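Local structure of PKS_KS domain-containing protein (6SMO) at residues L34-A38 and I377-C383; A126-A130 and S185-T189; C249-R255 and S335-I341; S344-K348 and D403-Y408; I418-K423 and I435-A439. The protein probably acts as a beta-ketoacyl synthase that lengthens carrier-bound acyl chains by condensation, and holds a pentaoxo-dodecanal polyketide chain in its pocket. All blocks are in the same frame, centred on the assembly; numbering follows the deposited sequence.

Contact 1 of 5, residues L34-A38 and I377-C383; sequences LGVVA and IESVALC
The carbonyl O of Val-380 is met by the CD1 methyl of Leu-34 at 3.7 Å, a polar atom under an apolar group, and no hydrogen bond links the two segments, so apolar contacts carry the interface. The fork of Leu-34 straddles the far end of the helical segment: CD1 lies 3.7 Å from CB of Cys-383, and CD2 comes almost as near to the same carbon. One turn earlier, the two methyls of Val-380 split their work. CG1, set anti to the backbone N (chi1 166°), packs 4.0 Å from CB of Val-36, whereas CG2 faces the backbone O of Gly-35 at 3.9 Å. Ile-377 then closes the row with its CG2 branch, which touches CG2 of Val-36 at 4.1 Å and CB of Ala-38 at 4.0 Å; Val-36 and Ile-377 meet nearly at right angles. Strand 34-37 and helix 377-383 run at 133° with their axes 8.7 Å apart; Leu-34, Val-36 and Ala-38 face Cys-383, Val-380 and Ile-377 in turn, so the two runs read in opposite senses. Phe-47 and Leu-267 fill in around this row, and Asp-110 takes the backbone N-H of Leu-34. Helix 372-388 lies against strands 29-37, 263-271 and 431-438, as expected of a buried helix of the central layer in the layered alpha/beta thiolase fold.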
# COMPACT_ATOMS: atom_id res chain seq x y z
N LEU B 34 17.43 14.64 6.47
CA LEU B 34 15.98 14.95 6.36
C LEU B 34 15.74 15.83 5.13
O LEU B 34 16.52 16.77 4.91
CB LEU B 34 15.52 15.69 7.63
CG LEU B 34 15.61 14.90 8.93
CD1 LEU B 34 15.24 15.78 10.11
CD2 LEU B 34 14.71 13.67 8.90
N GLY B 35 14.69 15.51 4.37
CA GLY B 35 14.17 16.32 3.25
C GLY B 35 12.66 16.30 3.24
O GLY B 35 12.09 15.19 3.34
N VAL B 36 12.02 17.47 3.13
CA VAL B 36 10.54 17.61 3.25
C VAL B 36 10.03 18.68 2.27
O VAL B 36 10.67 19.75 2.17
CB VAL B 36 10.12 17.92 4.70
CG1 VAL B 36 10.77 19.18 5.24
CG2 VAL B 36 8.61 17.98 4.86
N VAL B 37 8.94 18.37 1.57
CA VAL B 37 8.09 19.32 0.79
C VAL B 37 6.69 19.25 1.39
O VAL B 37 5.96 18.29 1.07
CB VAL B 37 8.09 18.97 -0.71
CG1 VAL B 37 7.21 19.93 -1.51
CG2 VAL B 37 9.49 18.93 -1.29
N ALA B 38 6.33 20.21 2.24
CA ALA B 38 5.06 20.23 3.02
C ALA B 38 4.35 21.57 2.83
O ALA B 38 4.98 22.56 2.46
CB ALA B 38 5.35 19.97 4.47
N ILE B 377 6.31 13.01 6.55
CA ILE B 377 6.42 14.46 6.90
C ILE B 377 6.45 14.59 8.43
O ILE B 377 7.27 15.37 8.94
CB ILE B 377 5.28 15.29 6.26
CG1 ILE B 377 5.36 15.27 4.73
CG2 ILE B 377 5.28 16.71 6.80
CD1 ILE B 377 4.05 15.62 4.05
N GLU B 378 5.58 13.85 9.13
CA GLU B 378 5.51 13.80 10.62
C GLU B 378 6.77 13.12 11.17
O GLU B 378 7.20 13.52 12.27
CB GLU B 378 4.25 13.07 11.08
CG GLU B 378 2.98 13.88 10.91
CD GLU B 378 1.70 13.06 11.01
OE1 GLU B 378 1.63 12.17 11.88
OE2 GLU B 378 0.77 13.32 10.21
N SER B 379 7.31 12.14 10.45
CA SER B 379 8.57 11.42 10.80
C SER B 379 9.77 12.37 10.67
O SER B 379 10.70 12.26 11.50
CB SER B 379 8.76 10.18 9.96
OG SER B 379 7.98 9.11 10.46
N VAL B 380 9.76 13.26 9.67
CA VAL B 380 10.79 14.33 9.49
C VAL B 380 10.66 15.32 10.65
O VAL B 380 11.71 15.67 11.25
CB VAL B 380 10.65 15.04 8.12
CG1 VAL B 380 11.46 16.33 8.06
CG2 VAL B 380 11.04 14.13 6.97
N ALA B 381 9.44 15.75 10.96
CA ALA B 381 9.10 16.68 12.07
C ALA B 381 9.52 16.06 13.41
O ALA B 381 10.07 16.80 14.26
CB ALA B 381 7.63 17.00 12.05
N LEU B 382 9.28 14.76 13.58
CA LEU B 382 9.61 13.99 14.81
C LEU B 382 11.13 14.01 15.04
O LEU B 382 11.54 14.20 16.20
CB LEU B 382 9.09 12.55 14.65
CG LEU B 382 9.50 11.56 15.74
CD1 LEU B 382 9.15 12.09 17.12
CD2 LEU B 382 8.84 10.21 15.51
N CYS B 383 11.92 13.82 13.98
CA CYS B 383 13.41 13.81 14.02
C CYS B 383 13.92 15.19 14.44
O CYS B 383 14.86 15.24 15.26
CB CYS B 383 13.99 13.40 12.67
SG CYS B 383 13.65 11.67 12.25

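Contact 2 of 5, residues A126-A130 and S185-T189; sequences AIATA and SNIST
Ala-126 and Ser-185 are nearest neighbours by their CA atoms where strand 123-128 runs beside the short outermost strand 184-185, in the N-terminal half of the thiolase fold, just ahead of the turn that carries Cys-191 of the ligand pocket. Two hydrogen bonds join the segments. The stronger comes from a side chain: ND2 of Asn-186 donates a hydrogen bond to O of Ile-127 at 3.1 Å, landing in the carbonyl plane on a lone pair, although the acceptor sits 22° out of the amide plane. With CG anti to the backbone N (chi1 172°), the amide swings across toward the strand and fills in where regular pairing lapses. The second is a weak backbone bond, Thr-129 N to Ile-187 O at 3.4 Å.

Van der Waals contacts are modest. CB of Ala-126 lies 3.8 Å from OG of Ser-185, and CG2 of Thr-129 leans obliquely on ND2 of Asn-186 at 3.8 Å. The hydroxyl of Thr-129 looks elsewhere, to Ser-218 O and Ala-132 N.

The outer side of 185-189 belongs to the partner protein: OG of Ser-188 bonds to OG of Ser-156 of the Ketoacyl_synth_N domain-containing chain, and the backbone of Asn-186 and Ser-188 also bonds to that chain. Ala-130, the last residue of its segment, touches the bound polyketide. Just before it in the chain, O of Thr-129 receives a CA-H...O contact from CA of Ser-188, 3.1 Å away.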
# COMPACT_ATOMS: atom_id res chain seq x y z
N ALA B 126 13.32 3.16 -0.75
CA ALA B 126 11.99 2.73 -0.28
C ALA B 126 11.07 3.95 -0.14
O ALA B 126 10.91 4.45 0.99
CB ALA B 126 12.11 1.97 1.02
N ILE B 127 10.51 4.42 -1.26
CA ILE B 127 9.56 5.58 -1.33
C ILE B 127 8.15 5.03 -1.52
O ILE B 127 7.88 4.44 -2.59
CB ILE B 127 9.96 6.57 -2.44
CG1 ILE B 127 11.36 7.16 -2.18
CG2 ILE B 127 8.91 7.66 -2.59
CD1 ILE B 127 11.94 7.90 -3.36
N ALA B 128 7.28 5.22 -0.53
CA ALA B 128 5.89 4.70 -0.48
C ALA B 128 4.92 5.75 -1.02
O ALA B 128 5.30 6.93 -1.13
CB ALA B 128 5.55 4.32 0.94
N THR B 129 3.70 5.31 -1.35
CA THR B 129 2.58 6.17 -1.85
C THR B 129 1.26 5.41 -1.68
O THR B 129 1.28 4.17 -1.74
CB THR B 129 2.81 6.57 -3.31
OG1 THR B 129 1.92 7.65 -3.61
CG2 THR B 129 2.59 5.44 -4.29
N ALA B 130 0.16 6.15 -1.53
CA ALA B 130 -1.18 5.54 -1.41
C ALA B 130 -1.84 5.50 -2.80
O ALA B 130 -2.41 4.45 -3.12
CB ALA B 130 -1.99 6.33 -0.42
N SER B 185 11.92 -0.63 -3.55
CA SER B 185 10.54 -1.10 -3.26
C SER B 185 9.57 0.09 -3.23
O SER B 185 10.02 1.23 -2.98
CB SER B 185 10.49 -1.87 -1.97
OG SER B 185 10.88 -1.06 -0.87
N ASN B 186 8.29 -0.21 -3.45
CA ASN B 186 7.17 0.76 -3.37
C ASN B 186 6.06 0.11 -2.54
O ASN B 186 5.33 -0.71 -3.08
CB ASN B 186 6.65 1.21 -4.73
CG ASN B 186 5.39 2.04 -4.63
OD1 ASN B 186 4.45 1.83 -5.37
ND2 ASN B 186 5.36 2.97 -3.70
N ILE B 187 6.01 0.42 -1.25
CA ILE B 187 4.94 -0.11 -0.36
C ILE B 187 3.74 0.83 -0.55
O ILE B 187 3.94 2.03 -0.46
CB ILE B 187 5.45 -0.18 1.09
CG1 ILE B 187 6.57 -1.22 1.21
CG2 ILE B 187 4.31 -0.48 2.05
CD1 ILE B 187 7.21 -1.27 2.56
N SER B 188 2.56 0.28 -0.81
CA SER B 188 1.37 1.12 -1.07
C SER B 188 0.25 0.82 -0.07
O SER B 188 -0.91 0.86 -0.48
CB SER B 188 0.90 0.97 -2.48
OG SER B 188 0.69 -0.39 -2.80
N THR B 189 0.60 0.50 1.17
CA THR B 189 -0.40 0.17 2.23
C THR B 189 -1.19 1.40 2.69
O THR B 189 -1.21 1.64 3.89
CB THR B 189 0.30 -0.48 3.42
OG1 THR B 189 1.50 0.27 3.64
CG2 THR B 189 0.64 -1.93 3.19

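Contact 3 of 5, residues C249-R255 and S335-I341; sequences CPFSLER and STAQNDI
Arg-255 and Asp-340 run antiparallel alongside one another, the guanidinium and carboxylate planes only 16° apart, where a loop of two successive beta turns (type II from Cys-249, type I from Ser-252) meets the N-capped start of helix 337-350. The cap residue is Thr-336, whose hydroxyl takes a weak bond from Asn-339 N. Because the two flat groups are nearly parallel and offset, no N-H of the arginine aims at the acid: NE lies 3.4 Å from OD2 of Asp-340 as a salt bridge of charges alone, and CB of Asp-340 covers one guanidinium face.

The N-H groups work instead at the guanidinium edge. The chain, extended from CG to NE, delivers NE to O of Thr-336 at 2.9 Å, in the guanidinium plane but well above that carbonyl's own plane, and NH2 to O of Ala-337 at 3.1 Å. NH1 turns back to O of Ser-252 in its own loop at 2.8 Å and also meets Asp-401 in a salt bridge. Every nitrogen of the group is thus engaged, which fixes its rotation.

Phe-251 crosses Asp-340 at about a right angle, with OD2 over one ring face near the rim. The same oxygen accepts the backbone N of Phe-251 at 2.7 Å on its anti side, so it faces both a peptide N-H and the arginine's charge; this would be expected to favour the ionised acid. At the start of both segments, OG of Ser-335, anti to its own N (chi1 -172°), receives the N-H of Cys-249 at 2.9 Å.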
# COMPACT_ATOMS: atom_id res chain seq x y z
N CYS B 249 -8.90 20.11 13.22
CA CYS B 249 -8.77 20.35 14.68
C CYS B 249 -8.72 19.01 15.42
O CYS B 249 -9.73 18.56 15.96
CB CYS B 249 -9.91 21.21 15.20
SG CYS B 249 -11.55 20.65 14.66
N PRO B 250 -7.56 18.32 15.44
CA PRO B 250 -7.42 17.03 16.11
C PRO B 250 -7.71 17.08 17.62
O PRO B 250 -7.23 17.98 18.28
CB PRO B 250 -5.95 16.64 15.88
CG PRO B 250 -5.54 17.44 14.67
CD PRO B 250 -6.31 18.74 14.79
N PHE B 251 -8.49 16.10 18.12
CA PHE B 251 -8.84 15.87 19.55
C PHE B 251 -9.83 16.93 20.06
O PHE B 251 -10.14 16.90 21.26
CB PHE B 251 -7.57 15.83 20.41
CG PHE B 251 -6.50 14.90 19.91
CD1 PHE B 251 -6.67 13.52 19.97
CD2 PHE B 251 -5.32 15.39 19.38
CE1 PHE B 251 -5.69 12.66 19.51
CE2 PHE B 251 -4.34 14.53 18.92
CZ PHE B 251 -4.52 13.17 18.99
N SER B 252 -10.33 17.80 19.17
CA SER B 252 -11.35 18.83 19.48
C SER B 252 -12.75 18.23 19.31
O SER B 252 -12.89 17.30 18.49
CB SER B 252 -11.18 20.06 18.62
OG SER B 252 -9.92 20.66 18.85
N LEU B 253 -13.73 18.75 20.05
CA LEU B 253 -15.14 18.26 20.06
C LEU B 253 -15.84 18.64 18.75
O LEU B 253 -16.85 18.00 18.42
CB LEU B 253 -15.85 18.87 21.28
CG LEU B 253 -17.28 18.38 21.54
CD1 LEU B 253 -17.37 16.86 21.55
CD2 LEU B 253 -17.80 18.94 22.86
N GLU B 254 -15.31 19.63 18.02
CA GLU B 254 -15.91 20.19 16.77
C GLU B 254 -15.54 19.35 15.54
O GLU B 254 -16.23 19.50 14.52
CB GLU B 254 -15.46 21.64 16.55
CG GLU B 254 -16.11 22.64 17.48
CD GLU B 254 -15.42 22.84 18.82
OE1 GLU B 254 -14.57 22.00 19.18
OE2 GLU B 254 -15.74 23.83 19.50
N ARG B 255 -14.49 18.52 15.62
CA ARG B 255 -13.90 17.79 14.46
C ARG B 255 -14.97 16.94 13.77
O ARG B 255 -15.81 16.35 14.48
CB ARG B 255 -12.71 16.93 14.91
CG ARG B 255 -13.08 15.69 15.71
CD ARG B 255 -11.84 15.00 16.25
NE ARG B 255 -12.13 13.71 16.88
CZ ARG B 255 -12.53 13.54 18.14
NH1 ARG B 255 -12.70 14.58 18.94
NH2 ARG B 255 -12.76 12.32 18.59
N SER B 335 -8.10 14.05 12.67
CA SER B 335 -9.19 15.00 13.03
C SER B 335 -10.54 14.48 12.52
O SER B 335 -11.42 15.30 12.21
CB SER B 335 -8.91 16.40 12.52
OG SER B 335 -9.85 17.33 13.03
N THR B 336 -10.69 13.15 12.43
CA THR B 336 -11.99 12.45 12.26
C THR B 336 -12.49 12.04 13.64
O THR B 336 -11.67 11.97 14.57
CB THR B 336 -11.87 11.23 11.33
OG1 THR B 336 -10.96 10.31 11.92
CG2 THR B 336 -11.40 11.59 9.94
N ALA B 337 -13.80 11.77 13.77
CA ALA B 337 -14.47 11.41 15.04
C ALA B 337 -13.91 10.08 15.58
O ALA B 337 -13.73 9.98 16.81
CB ALA B 337 -15.96 11.33 14.83
N GLN B 338 -13.61 9.13 14.69
CA GLN B 338 -13.31 7.71 15.05
C GLN B 338 -11.81 7.50 15.28
O GLN B 338 -11.47 6.63 16.11
CB GLN B 338 -13.82 6.77 13.95
CG GLN B 338 -15.34 6.78 13.81
CD GLN B 338 -15.84 5.69 12.90
OE1 GLN B 338 -16.43 5.94 11.85
NE2 GLN B 338 -15.61 4.45 13.30
N ASN B 339 -10.94 8.24 14.57
CA ASN B 339 -9.46 8.06 14.63
C ASN B 339 -8.91 8.58 15.96
O ASN B 339 -8.10 7.86 16.58
CB ASN B 339 -8.75 8.77 13.47
CG ASN B 339 -7.24 8.61 13.53
OD1 ASN B 339 -6.53 9.54 13.92
ND2 ASN B 339 -6.75 7.44 13.18
N ASP B 340 -9.31 9.78 16.37
CA ASP B 340 -8.73 10.51 17.54
C ASP B 340 -9.12 9.81 18.84
O ASP B 340 -8.27 9.77 19.76
CB ASP B 340 -9.15 11.98 17.54
CG ASP B 340 -8.63 12.78 16.36
OD1 ASP B 340 -8.05 12.17 15.44
OD2 ASP B 340 -8.80 14.01 16.37
N ILE B 341 -10.35 9.29 18.93
CA ILE B 341 -10.84 8.51 20.10
C ILE B 341 -10.11 7.16 20.14
O ILE B 341 -9.78 6.70 21.26
CB ILE B 341 -12.38 8.35 20.08
CG1 ILE B 341 -12.91 7.79 21.40
CG2 ILE B 341 -12.84 7.51 18.89
CD1 ILE B 341 -14.40 8.00 21.61

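Contact 4 of 5, residues S344-K348 and D403-Y408; sequences SNAIK and DCDLDY
Leu-406 lies across the first turn of 344-348, its CD1 methyl 3.6 Å from the carbonyl O of Ser-344 and 4.1 Å from CB of the same residue. The other methyl, CD2, heads toward the aliphatic part of Lys-348, 4.4 Å from CG, and CD1 also brushes CG2 of Ile-347. Strand 360-361 backs this cluster, with Ile-360 touching both Ile-347 and Leu-406.

Next to the leucine stands Tyr-408. Its OH donates the hydrogen bond to OG of Ser-344 at 2.7 Å, and OG meets the ring near its plane, not over a face. The serine OG, beside its own backbone N (chi1 -63°), in turn bonds to O of Asp-340 one turn back, so a short chain of hydrogen bonds runs from the phenol through the hydroxyl to the helix backbone. SG of Cys-404 flanks OG at 3.8 Å. The tyrosine ring stacks with Phe-251, which links this loop to the turns at 249-255.

Farther along the helix Lys-348 stretches out, extended beyond CG, and crosses Asp-405 at about a right angle. NZ forms a salt bridge to OD1 at 2.8 Å, using the syn lone pair of that oxygen.

The contact thus fastens the loop 403-408 to helix 337-350 by three different means. The hydroxyl pair is buried and both its oxygens are satisfied, the leucine supplies the apolar middle, and the salt bridge sits at the partly exposed margin, where water probably weakens its charge attraction.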
# COMPACT_ATOMS: atom_id res chain seq x y z
N SER B 344 -6.41 7.75 21.43
CA SER B 344 -6.47 8.18 22.86
C SER B 344 -6.65 6.96 23.76
O SER B 344 -5.88 6.83 24.74
CB SER B 344 -7.56 9.20 23.07
OG SER B 344 -7.30 10.38 22.31
N ASN B 345 -7.62 6.10 23.44
CA ASN B 345 -7.95 4.87 24.21
C ASN B 345 -6.82 3.84 24.04
O ASN B 345 -6.60 3.06 24.99
CB ASN B 345 -9.30 4.29 23.79
CG ASN B 345 -10.48 5.14 24.23
OD1 ASN B 345 -10.43 5.78 25.28
ND2 ASN B 345 -11.54 5.14 23.44
N ALA B 346 -6.14 3.83 22.89
CA ALA B 346 -5.00 2.93 22.60
C ALA B 346 -3.82 3.27 23.52
O ALA B 346 -3.25 2.33 24.11
CB ALA B 346 -4.61 3.04 21.14
N ILE B 347 -3.48 4.56 23.64
CA ILE B 347 -2.38 5.07 24.52
C ILE B 347 -2.76 4.80 25.99
O ILE B 347 -1.85 4.45 26.77
CB ILE B 347 -2.11 6.57 24.25
CG1 ILE B 347 -1.58 6.79 22.83
CG2 ILE B 347 -1.18 7.16 25.29
CD1 ILE B 347 -1.76 8.20 22.32
N LYS B 348 -4.04 4.97 26.33
CA LYS B 348 -4.58 4.72 27.70
C LYS B 348 -4.43 3.25 28.08
O LYS B 348 -4.27 2.97 29.28
CB LYS B 348 -6.06 5.13 27.79
CG LYS B 348 -6.31 6.60 28.10
CD LYS B 348 -7.77 6.93 28.26
CE LYS B 348 -8.02 8.29 28.87
NZ LYS B 348 -9.45 8.49 29.19
N ASP B 403 -14.13 12.62 26.00
CA ASP B 403 -13.57 11.28 25.68
C ASP B 403 -12.06 11.39 25.48
O ASP B 403 -11.33 10.56 26.06
CB ASP B 403 -14.25 10.67 24.45
CG ASP B 403 -15.73 10.40 24.62
OD1 ASP B 403 -16.15 10.12 25.76
OD2 ASP B 403 -16.46 10.48 23.61
N CYS B 404 -11.61 12.37 24.68
CA CYS B 404 -10.18 12.70 24.45
C CYS B 404 -9.70 13.66 25.55
O CYS B 404 -9.84 14.89 25.37
CB CYS B 404 -9.98 13.33 23.07
SG CYS B 404 -10.49 12.27 21.70
N ASP B 405 -9.16 13.12 26.65
CA ASP B 405 -8.81 13.88 27.88
C ASP B 405 -7.33 13.66 28.24
O ASP B 405 -7.03 13.63 29.45
CB ASP B 405 -9.75 13.51 29.03
CG ASP B 405 -9.70 12.05 29.44
OD1 ASP B 405 -9.39 11.21 28.58
OD2 ASP B 405 -9.96 11.77 30.63
N LEU B 406 -6.46 13.52 27.24
CA LEU B 406 -4.98 13.47 27.42
C LEU B 406 -4.39 14.85 27.11
O LEU B 406 -5.16 15.72 26.65
CB LEU B 406 -4.38 12.40 26.49
CG LEU B 406 -4.82 10.96 26.77
CD1 LEU B 406 -4.50 10.06 25.59
CD2 LEU B 406 -4.18 10.42 28.04
N ASP B 407 -3.10 15.04 27.36
CA ASP B 407 -2.35 16.29 27.04
C ASP B 407 -2.05 16.29 25.53
O ASP B 407 -1.26 15.44 25.09
CB ASP B 407 -1.07 16.39 27.87
CG ASP B 407 -0.28 17.68 27.67
OD1 ASP B 407 -0.72 18.53 26.87
OD2 ASP B 407 0.77 17.82 28.32
N TYR B 408 -2.67 17.22 24.79
CA TYR B 408 -2.56 17.32 23.30
C TYR B 408 -1.77 18.57 22.89
O TYR B 408 -1.70 18.84 21.67
CB TYR B 408 -3.96 17.30 22.67
CG TYR B 408 -4.74 16.04 22.96
CD1 TYR B 408 -4.27 14.80 22.55
CD2 TYR B 408 -5.94 16.09 23.64
CE1 TYR B 408 -4.97 13.64 22.82
CE2 TYR B 408 -6.66 14.94 23.91
CZ TYR B 408 -6.18 13.71 23.50
OH TYR B 408 -6.88 12.57 23.77

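Contact 5 of 5, residues I418-K423 and I435-A439; sequences IKTALK and IVMRA
Ala-421 and Met-437 form a hydrogen-bonded pair in the antiparallel hairpin of strands 420-427 and 431-438. Ala-421 N reaches O of Met-437 at 2.8 Å, and Met-437 N returns the bond to O of Ala-421 at 2.9 Å; this doubly bonded pair sets the register. The next such pair is looser: Ile-435 N to Lys-423 O measures 3.3 Å, and its return bond is weak. At the open end Ala-439 N meets O of Lys-419 at 3.2 Å, nearly along the C=O axis.

Apolar contacts lie on both faces. On that of Thr-420, Leu-422 and Val-436, CG2 of Thr-420 touches CG1 of Val-436 at 3.7 Å, and CD1 of Leu-422 meets CG2 of Val-436; helix 306-319 covers this face. On the other, Lys-423 and Ile-435 run alongside each other in the same sense, CB against CG1 at 3.6 Å, while Leu-382 of helix 372-388 packs on Ala-421 and Met-437.

The charged end of Lys-423, bent at chi2 (69°) and chi4, turns from its neighbour to OG of Ser-425, with a long, weak ion pair to Glu-378. The apolar stem of the lysine thus lines the buried interior while its ammonium finds polar partners.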
# COMPACT_ATOMS: atom_id res chain seq x y z
N ILE B 418 12.84 15.03 25.21
CA ILE B 418 12.32 13.75 24.65
C ILE B 418 13.41 12.68 24.79
O ILE B 418 14.52 12.90 24.27
CB ILE B 418 11.88 13.92 23.17
CG1 ILE B 418 10.89 15.08 23.00
CG2 ILE B 418 11.32 12.62 22.62
CD1 ILE B 418 10.80 15.61 21.59
N LYS B 419 13.09 11.58 25.49
CA LYS B 419 13.97 10.38 25.61
C LYS B 419 13.56 9.37 24.54
O LYS B 419 14.28 9.26 23.53
CB LYS B 419 13.88 9.79 27.03
CG LYS B 419 14.97 10.25 27.99
CD LYS B 419 14.87 11.70 28.39
CE LYS B 419 16.05 12.16 29.22
NZ LYS B 419 15.91 13.58 29.63
N THR B 420 12.43 8.67 24.75
CA THR B 420 11.86 7.65 23.83
C THR B 420 10.56 8.20 23.24
O THR B 420 9.64 8.50 24.03
CB THR B 420 11.64 6.32 24.56
OG1 THR B 420 12.86 5.94 25.18
CG2 THR B 420 11.18 5.21 23.63
N ALA B 421 10.49 8.31 21.91
CA ALA B 421 9.34 8.87 21.16
C ALA B 421 8.59 7.74 20.45
O ALA B 421 9.25 6.83 19.91
CB ALA B 421 9.82 9.91 20.18
N LEU B 422 7.25 7.80 20.45
CA LEU B 422 6.35 6.91 19.67
C LEU B 422 5.79 7.69 18.48
O LEU B 422 5.65 8.93 18.59
CB LEU B 422 5.22 6.41 20.58
CG LEU B 422 5.37 4.99 21.11
CD1 LEU B 422 6.72 4.78 21.78
CD2 LEU B 422 4.25 4.66 22.08
N LYS B 423 5.47 6.99 17.39
CA LYS B 423 4.92 7.56 16.14
C LYS B 423 3.83 6.63 15.61
O LYS B 423 4.18 5.58 15.04
CB LYS B 423 6.04 7.77 15.11
CG LYS B 423 5.59 8.14 13.71
CD LYS B 423 4.99 9.53 13.61
CE LYS B 423 4.13 9.71 12.38
NZ LYS B 423 2.78 9.12 12.56
N ILE B 435 6.40 3.16 14.80
CA ILE B 435 7.89 3.15 14.89
C ILE B 435 8.29 3.82 16.21
O ILE B 435 7.62 4.79 16.61
CB ILE B 435 8.56 3.83 13.68
CG1 ILE B 435 8.02 5.24 13.43
CG2 ILE B 435 8.44 2.96 12.44
CD1 ILE B 435 8.94 6.12 12.61
N VAL B 436 9.32 3.29 16.87
CA VAL B 436 9.89 3.84 18.14
C VAL B 436 11.19 4.57 17.79
O VAL B 436 12.15 3.89 17.36
CB VAL B 436 10.12 2.73 19.18
CG1 VAL B 436 10.71 3.27 20.47
CG2 VAL B 436 8.85 1.95 19.46
N MET B 437 11.21 5.89 17.96
CA MET B 437 12.42 6.74 17.77
C MET B 437 13.01 7.09 19.14
O MET B 437 12.25 7.10 20.13
CB MET B 437 12.09 8.02 17.00
CG MET B 437 11.78 7.76 15.54
SD MET B 437 12.10 9.21 14.50
CE MET B 437 11.86 8.50 12.88
N ARG B 438 14.31 7.38 19.17
CA ARG B 438 15.12 7.51 20.41
C ARG B 438 16.23 8.54 20.19
O ARG B 438 16.75 8.61 19.06
CB ARG B 438 15.69 6.14 20.78
CG ARG B 438 16.31 6.06 22.17
CD ARG B 438 16.86 4.66 22.43
NE ARG B 438 17.46 4.52 23.74
CZ ARG B 438 18.03 3.41 24.21
NH1 ARG B 438 18.06 2.32 23.46
NH2 ARG B 438 18.55 3.39 25.42
N ALA B 439 16.56 9.32 21.22
CA ALA B 439 17.67 10.30 21.23
C ALA B 439 19.00 9.56 21.42
O ALA B 439 19.01 8.55 22.16
CB ALA B 439 17.46 11.33 22.31

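Contacts 1, 2 and 5 all reach the strands of the thiolase fold and are buried, but differently. Contact 1 is purely apolar, contact 5 is ruled by backbone bonds, and contact 2, at the edge strand, borrows a side-chain amide and faces a second protein chain. Contacts 1 and 5 touch directly, since helix 372-388 lies against the hairpin. Contacts 3 and 4 share helix 337-350, one at its capped start and the other about two turns farther along; they meet through side chains, on the side of the chain's centre opposite contact 2. Farther from that centre and with partly exposed margins, both join the helix to loops through charges and hydroxyls.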